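Local coordinates for protein cysteine protease-like virA (Shigella flexneri, PDB 3EB8) that acts as a secreted effector needed for bacterial entry into epithelial cells and spread within and between them, its reported alpha-tubulin protease activity being disputed, at residues R298-P308 against N319-A329. Residues are numbered along the deposited sequence; the frame is centred on the assembly and turned at random.
Sequences RAYEVSSSILP and NKIETSYLVHA
V302 and Y325 face each other as a hydrogen-bonded pair in an antiparallel beta hairpin, strand 300-312 with strand 315-327, whose two arms illustrate how one ladder of backbone bonds can support two quite different faces. V302 N gives its hydrogen to Y325 O at 2.8 Å, almost straight, and Y325 N answers to V302 O; Y300 with V327, S304 with T323 and I306 with I321 are each joined by the same reciprocal pair of N-H...O hydrogen bonds. The hairpin is central in the larger mixed sheet, with strand 274-283 beside one arm and strand 348-356 beside the other.

On the face of S303, S305 and E322, the glutamate runs from backbone to carboxylate along the serines. E322 CB rests 3.2 Å from S305 OG, and CG passes the same oxygen at 3.4 Å. With CG anti to the backbone N (chi1 166°) and an extended chain beyond it, CD comes closest to S303 OG. OE1 stays on the S305 side, nearest S305 OG, whereas OE2 accepts a hydrogen bond from S303 OG at 2.9 Å, met from above the carboxylate plane.

On the opposite face, V302, Y325 and V327 form an apolar patch. Y325 has its CG wedged between backbone N and carbonyl carbon (chi1 51°), which swings the ring toward the other strand; V302 CB sits over one ring face, a CH-pi contact 3.8 Å from the centroid, while CG1 leans on the phenol OH. Y325 OH is hydrogen-bonded to S234 OG. V327 CG2 lies at the ring edge, and A231 of helix 226-234 packs on V302 and V327.

Farther along, S304 and T323 bring polar groups onto this same face. S304 O takes two hydrogens: T323 N approaches 39° out of the carbonyl plane, and a water, itself 2.7 Å from T323 OG1, donates to S304 O at 3.1 Å.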
ATOM      1  N   ARG A 298      11.338  -2.214  19.571  1.00 49.84           N
ATOM      2  CA  ARG A 298      10.458  -1.448  18.658  1.00 68.48           C
ATOM      3  C   ARG A 298      10.242  -2.035  17.251  1.00 56.02           C
ATOM      4  O   ARG A 298      11.192  -2.184  16.490  1.00 60.64           O
ATOM      5  CB  ARG A 298      10.928  -0.002  18.509  1.00 66.89           C
ATOM      6  CG  ARG A 298      10.034   0.803  17.570  1.00 69.82           C
ATOM      7  CD  ARG A 298      10.387   2.274  17.573  1.00 67.72           C
ATOM      8  NE  ARG A 298      11.816   2.467  17.350  1.00 72.73           N
ATOM      9  CZ  ARG A 298      12.381   3.645  17.117  1.00 77.82           C
ATOM     10  NH1 ARG A 298      11.632   4.740  17.060  1.00 80.72           N
ATOM     11  NH2 ARG A 298      13.694   3.726  16.933  1.00 66.68           N
ATOM     12  N   ALA A 299       8.977  -2.328  16.922  1.00 50.88           N
ATOM     13  CA  ALA A 299       8.581  -3.012  15.680  1.00 46.67           C
ATOM     14  C   ALA A 299       7.820  -2.104  14.700  1.00 44.91           C
ATOM     15  O   ALA A 299       7.359  -1.026  15.072  1.00 50.38           O
ATOM     16  CB  ALA A 299       7.754  -4.260  15.995  1.00 44.03           C
ATOM     17  N   TYR A 300       7.681  -2.552  13.451  1.00 47.66           N
ATOM     18  CA  TYR A 300       7.101  -1.709  12.394  1.00 43.60           C
ATOM     19  C   TYR A 300       5.985  -2.383  11.609  1.00 47.74           C
ATOM     20  O   TYR A 300       6.053  -3.567  11.278  1.00 65.41           O
ATOM     21  CB  TYR A 300       8.192  -1.166  11.456  1.00 43.19           C
ATOM     22  CG  TYR A 300       9.208  -0.328  12.202  1.00 54.59           C
ATOM     23  CD1 TYR A 300      10.436  -0.870  12.610  1.00 42.67           C
ATOM     24  CD2 TYR A 300       8.928   0.999  12.542  1.00 51.83           C
ATOM     25  CE1 TYR A 300      11.352  -0.115  13.320  1.00 42.50           C
ATOM     26  CE2 TYR A 300       9.838   1.762  13.247  1.00 43.01           C
ATOM     27  CZ  TYR A 300      11.047   1.200  13.631  1.00 49.80           C
ATOM     28  OH  TYR A 300      11.952   1.957  14.334  1.00 53.59           O
ATOM     29  N   GLU A 301       4.941  -1.621  11.327  1.00 48.55           N
ATOM     30  CA  GLU A 301       3.925  -2.050  10.381  1.00 48.90           C
ATOM     31  C   GLU A 301       4.227  -1.375   9.053  1.00 44.19           C
ATOM     32  O   GLU A 301       4.384  -0.149   8.983  1.00 44.08           O
ATOM     33  CB  GLU A 301       2.531  -1.676  10.883  1.00 44.97           C
ATOM     34  CG  GLU A 301       2.271  -2.177  12.301  1.00 74.69           C
ATOM     35  CD  GLU A 301       1.061  -1.539  12.986  1.00 80.54           C
ATOM     36  OE1 GLU A 301       0.482  -2.200  13.881  1.00 88.93           O
ATOM     37  OE2 GLU A 301       0.700  -0.388  12.646  1.00 65.46           O
ATOM     38  N   VAL A 302       4.328  -2.173   8.001  1.00 45.29           N
ATOM     39  CA  VAL A 302       4.552  -1.633   6.668  1.00 46.33           C
ATOM     40  C   VAL A 302       3.326  -1.852   5.782  1.00 46.39           C
ATOM     41  O   VAL A 302       2.706  -2.925   5.799  1.00 46.30           O
ATOM     42  CB  VAL A 302       5.754  -2.321   6.010  1.00 43.70           C
ATOM     43  CG1 VAL A 302       5.969  -1.809   4.600  1.00 43.54           C
ATOM     44  CG2 VAL A 302       6.988  -2.145   6.872  1.00 43.38           C
ATOM     45  N   SER A 303       2.972  -0.820   5.025  1.00 47.31           N
ATOM     46  CA  SER A 303       2.043  -0.964   3.925  1.00 44.50           C
ATOM     47  C   SER A 303       2.763  -0.520   2.662  1.00 44.19           C
ATOM     48  O   SER A 303       3.104   0.661   2.527  1.00 44.03           O
ATOM     49  CB  SER A 303       0.817  -0.092   4.134  1.00 49.15           C
ATOM     50  OG  SER A 303       0.133   0.069   2.895  1.00 48.21           O
ATOM     51  N   SER A 304       3.004  -1.459   1.749  1.00 44.21           N
ATOM     52  CA  SER A 304       3.717  -1.168   0.508  1.00 43.97           C
ATOM     53  C   SER A 304       2.805  -1.384  -0.694  1.00 44.23           C
ATOM     54  O   SER A 304       2.478  -2.515  -1.044  1.00 46.57           O
ATOM     55  CB  SER A 304       4.956  -2.059   0.390  1.00 50.37           C
ATOM     56  OG  SER A 304       5.760  -1.710  -0.726  1.00 43.63           O
ATOM     57  N   SER A 305       2.398  -0.301  -1.338  1.00 44.19           N
ATOM     58  CA  SER A 305       1.529  -0.422  -2.496  1.00 44.42           C
ATOM     59  C   SER A 305       2.275  -0.157  -3.776  1.00 44.22           C
ATOM     60  O   SER A 305       2.972   0.847  -3.907  1.00 63.37           O
ATOM     61  CB  SER A 305       0.358   0.532  -2.375  1.00 44.64           C
ATOM     62  OG  SER A 305      -0.391   0.193  -1.230  1.00 47.43           O
ATOM     63  N   ILE A 306       2.128  -1.058  -4.731  1.00 45.69           N
ATOM     64  CA  ILE A 306       2.662  -0.800  -6.049  1.00 44.32           C
ATOM     65  C   ILE A 306       1.495  -0.335  -6.945  1.00 49.32           C
ATOM     66  O   ILE A 306       0.347  -0.691  -6.701  1.00 51.58           O
ATOM     67  CB  ILE A 306       3.416  -2.028  -6.595  1.00 47.31           C
ATOM     68  CG1 ILE A 306       4.354  -1.619  -7.734  1.00 93.28           C
ATOM     69  CG2 ILE A 306       2.449  -3.123  -7.044  1.00 52.62           C
ATOM     70  CD1 ILE A 306       5.368  -2.684  -8.119  1.00102.63           C
ATOM     71  N   LEU A 307       1.775   0.493  -7.946  1.00 44.40           N
ATOM     72  CA  LEU A 307       0.708   1.101  -8.744  1.00 44.59           C
ATOM     73  C   LEU A 307       0.884   0.888 -10.245  1.00 45.65           C
ATOM     74  O   LEU A 307       0.977   1.866 -10.992  1.00 46.29           O
ATOM     75  CB  LEU A 307       0.605   2.614  -8.480  1.00 44.52           C
ATOM     76  CG  LEU A 307       0.431   3.182  -7.062  1.00 52.91           C
ATOM     77  CD1 LEU A 307       0.546   4.713  -7.062  1.00 45.85           C
ATOM     78  CD2 LEU A 307      -0.885   2.768  -6.445  1.00 44.87           C
ATOM     79  N   PRO A 308       0.938  -0.377 -10.696  1.00 44.87           N
ATOM     80  CA  PRO A 308       1.107  -0.599 -12.134  1.00 47.04           C
ATOM     81  C   PRO A 308      -0.052   0.011 -12.902  1.00 45.16           C
ATOM     82  O   PRO A 308      -1.166   0.022 -12.409  1.00 45.34           O
ATOM     83  CB  PRO A 308       1.042  -2.129 -12.263  1.00 45.44           C
ATOM     84  CG  PRO A 308       0.347  -2.571 -11.011  1.00 45.58           C
ATOM     85  CD  PRO A 308       0.871  -1.652  -9.970  1.00 45.12           C
ATOM     86  N   ASN A 319      -3.811  -0.481 -11.367  1.00 49.20           N
ATOM     87  CA  ASN A 319      -4.100  -1.630 -10.531  1.00 46.31           C
ATOM     88  C   ASN A 319      -3.301  -1.492  -9.245  1.00 47.43           C
ATOM     89  O   ASN A 319      -2.098  -1.748  -9.218  1.00 45.76           O
ATOM     90  CB  ASN A 319      -3.747  -2.919 -11.268  1.00 46.64           C
ATOM     91  CG  ASN A 319      -3.881  -4.168 -10.392  1.00 54.46           C
ATOM     92  OD1 ASN A 319      -4.624  -4.187  -9.405  1.00 50.71           O
ATOM     93  ND2 ASN A 319      -3.156  -5.222 -10.763  1.00 47.38           N
ATOM     94  N   LYS A 320      -3.966  -1.044  -8.186  1.00 46.08           N
ATOM     95  CA  LYS A 320      -3.320  -0.957  -6.894  1.00 45.86           C
ATOM     96  C   LYS A 320      -3.138  -2.347  -6.278  1.00 51.59           C
ATOM     97  O   LYS A 320      -4.100  -3.076  -6.045  1.00 46.61           O
ATOM     98  CB  LYS A 320      -4.111  -0.063  -5.957  1.00 45.97           C
ATOM     99  CG  LYS A 320      -3.469   0.152  -4.605  1.00 45.77           C
ATOM    100  CD  LYS A 320      -4.377   1.034  -3.792  1.00 49.33           C
ATOM    101  CE  LYS A 320      -3.863   1.293  -2.411  1.00 45.94           C
ATOM    102  NZ  LYS A 320      -4.680   2.409  -1.814  1.00 46.30           N
ATOM    103  N   ILE A 321      -1.893  -2.717  -6.034  1.00 45.85           N
ATOM    104  CA  ILE A 321      -1.602  -3.954  -5.346  1.00 46.14           C
ATOM    105  C   ILE A 321      -0.910  -3.554  -4.076  1.00 45.78           C
ATOM    106  O   ILE A 321       0.177  -2.992  -4.121  1.00 45.32           O
ATOM    107  CB  ILE A 321      -0.655  -4.843  -6.169  1.00 48.37           C
ATOM    108  CG1 ILE A 321      -1.256  -5.140  -7.535  1.00 46.62           C
ATOM    109  CG2 ILE A 321      -0.343  -6.122  -5.434  1.00 46.69           C
ATOM    110  CD1 ILE A 321      -0.376  -6.005  -8.387  1.00 62.37           C
ATOM    111  N   GLU A 322      -1.545  -3.812  -2.943  1.00 46.03           N
ATOM    112  CA  GLU A 322      -0.971  -3.454  -1.666  1.00 45.74           C
ATOM    113  C   GLU A 322      -0.574  -4.682  -0.846  1.00 53.14           C
ATOM    114  O   GLU A 322      -1.333  -5.655  -0.753  1.00 47.81           O
ATOM    115  CB  GLU A 322      -1.960  -2.608  -0.877  1.00 45.85           C
ATOM    116  CG  GLU A 322      -1.632  -2.437   0.590  1.00 45.76           C
ATOM    117  CD  GLU A 322      -2.634  -1.534   1.275  1.00 52.07           C
ATOM    118  OE1 GLU A 322      -3.652  -1.194   0.643  1.00 55.66           O
ATOM    119  OE2 GLU A 322      -2.416  -1.146   2.437  1.00 52.51           O
ATOM    120  N   THR A 323       0.621  -4.634  -0.261  1.00 45.64           N
ATOM    121  CA  THR A 323       1.049  -5.640   0.686  1.00 45.87           C
ATOM    122  C   THR A 323       1.354  -4.988   2.019  1.00 48.71           C
ATOM    123  O   THR A 323       2.078  -3.996   2.079  1.00 49.64           O
ATOM    124  CB  THR A 323       2.311  -6.335   0.233  1.00 57.86           C
ATOM    125  OG1 THR A 323       2.203  -6.652  -1.157  1.00 54.93           O
ATOM    126  CG2 THR A 323       2.549  -7.609   1.064  1.00 46.33           C
ATOM    127  N   SER A 324       0.799  -5.561   3.084  1.00 45.93           N
ATOM    128  CA  SER A 324       1.052  -5.110   4.438  1.00 48.84           C
ATOM    129  C   SER A 324       1.619  -6.253   5.291  1.00 52.87           C
ATOM    130  O   SER A 324       1.256  -7.421   5.105  1.00 46.57           O
ATOM    131  CB  SER A 324      -0.243  -4.628   5.066  1.00 46.04           C
ATOM    132  OG  SER A 324      -1.106  -5.732   5.223  1.00 57.88           O
ATOM    133  N   TYR A 325       2.472  -5.889   6.245  1.00 45.58           N
ATOM    134  CA  TYR A 325       3.125  -6.830   7.125  1.00 45.76           C
ATOM    135  C   TYR A 325       3.804  -6.129   8.305  1.00 47.78           C
ATOM    136  O   TYR A 325       3.996  -4.902   8.312  1.00 46.43           O
ATOM    137  CB  TYR A 325       4.175  -7.614   6.357  1.00 45.77           C
ATOM    138  CG  TYR A 325       5.112  -6.741   5.580  1.00 45.14           C
ATOM    139  CD1 TYR A 325       6.313  -6.328   6.109  1.00 44.66           C
ATOM    140  CD2 TYR A 325       4.789  -6.324   4.307  1.00 45.07           C
ATOM    141  CE1 TYR A 325       7.168  -5.529   5.377  1.00 44.18           C
ATOM    142  CE2 TYR A 325       5.625  -5.524   3.573  1.00 44.58           C
ATOM    143  CZ  TYR A 325       6.810  -5.128   4.098  1.00 46.65           C
ATOM    144  OH  TYR A 325       7.641  -4.338   3.333  1.00 43.75           O
ATOM    145  N   LEU A 326       4.198  -6.943   9.281  1.00 45.52           N
ATOM    146  CA  LEU A 326       4.932  -6.502  10.458  1.00 54.10           C
ATOM    147  C   LEU A 326       6.412  -6.856  10.321  1.00 44.85           C
ATOM    148  O   LEU A 326       6.761  -7.965   9.919  1.00 74.50           O
ATOM    149  CB  LEU A 326       4.389  -7.251  11.669  1.00 50.22           C
ATOM    150  CG  LEU A 326       3.961  -6.484  12.904  1.00 64.54           C
ATOM    151  CD1 LEU A 326       2.828  -5.528  12.551  1.00 55.57           C
ATOM    152  CD2 LEU A 326       3.508  -7.492  13.938  1.00 52.94           C
ATOM    153  N   VAL A 327       7.282  -5.919  10.670  1.00 46.32           N
ATOM    154  CA  VAL A 327       8.700  -6.213  10.789  1.00 44.02           C
ATOM    155  C   VAL A 327       9.117  -6.139  12.252  1.00 48.05           C
ATOM    156  O   VAL A 327       9.053  -5.064  12.865  1.00 43.63           O
ATOM    157  CB  VAL A 327       9.560  -5.222   9.994  1.00 43.49           C
ATOM    158  CG1 VAL A 327      11.032  -5.631  10.103  1.00 43.30           C
ATOM    159  CG2 VAL A 327       9.098  -5.151   8.541  1.00 43.58           C
ATOM    160  N   HIS A 328       9.543  -7.278  12.805  1.00 55.19           N
ATOM    161  CA  HIS A 328       9.888  -7.390  14.225  1.00 58.26           C
ATOM    162  C   HIS A 328      11.166  -6.608  14.592  1.00 51.84           C
ATOM    163  O   HIS A 328      12.027  -6.346  13.749  1.00 57.95           O
ATOM    164  CB  HIS A 328       9.983  -8.877  14.644  1.00 55.75           C
ATOM    165  CG  HIS A 328      11.286  -9.534  14.291  1.00 49.97           C
ATOM    166  ND1 HIS A 328      11.427 -10.393  13.218  1.00 62.04           N
ATOM    167  CD2 HIS A 328      12.511  -9.449  14.864  1.00 50.95           C
ATOM    168  CE1 HIS A 328      12.681 -10.804  13.142  1.00 51.86           C
ATOM    169  NE2 HIS A 328      13.361 -10.243  14.127  1.00 59.03           N
ATOM    170  N   ALA A 329      11.286  -6.260  15.864  1.00 46.66           N
ATOM    171  CA  ALA A 329      12.362  -5.396  16.370  1.00 50.86           C
ATOM    172  C   ALA A 329      13.806  -5.792  16.053  1.00 49.66           C
ATOM    173  O   ALA A 329      14.672  -4.935  15.847  1.00 60.24           O
ATOM    174  CB  ALA A 329      12.208  -5.226  17.861  1.00 56.61           C
TER
HETATM  175  O   HOH W   1       2.723  -4.818  -3.083  1.00 41.56           O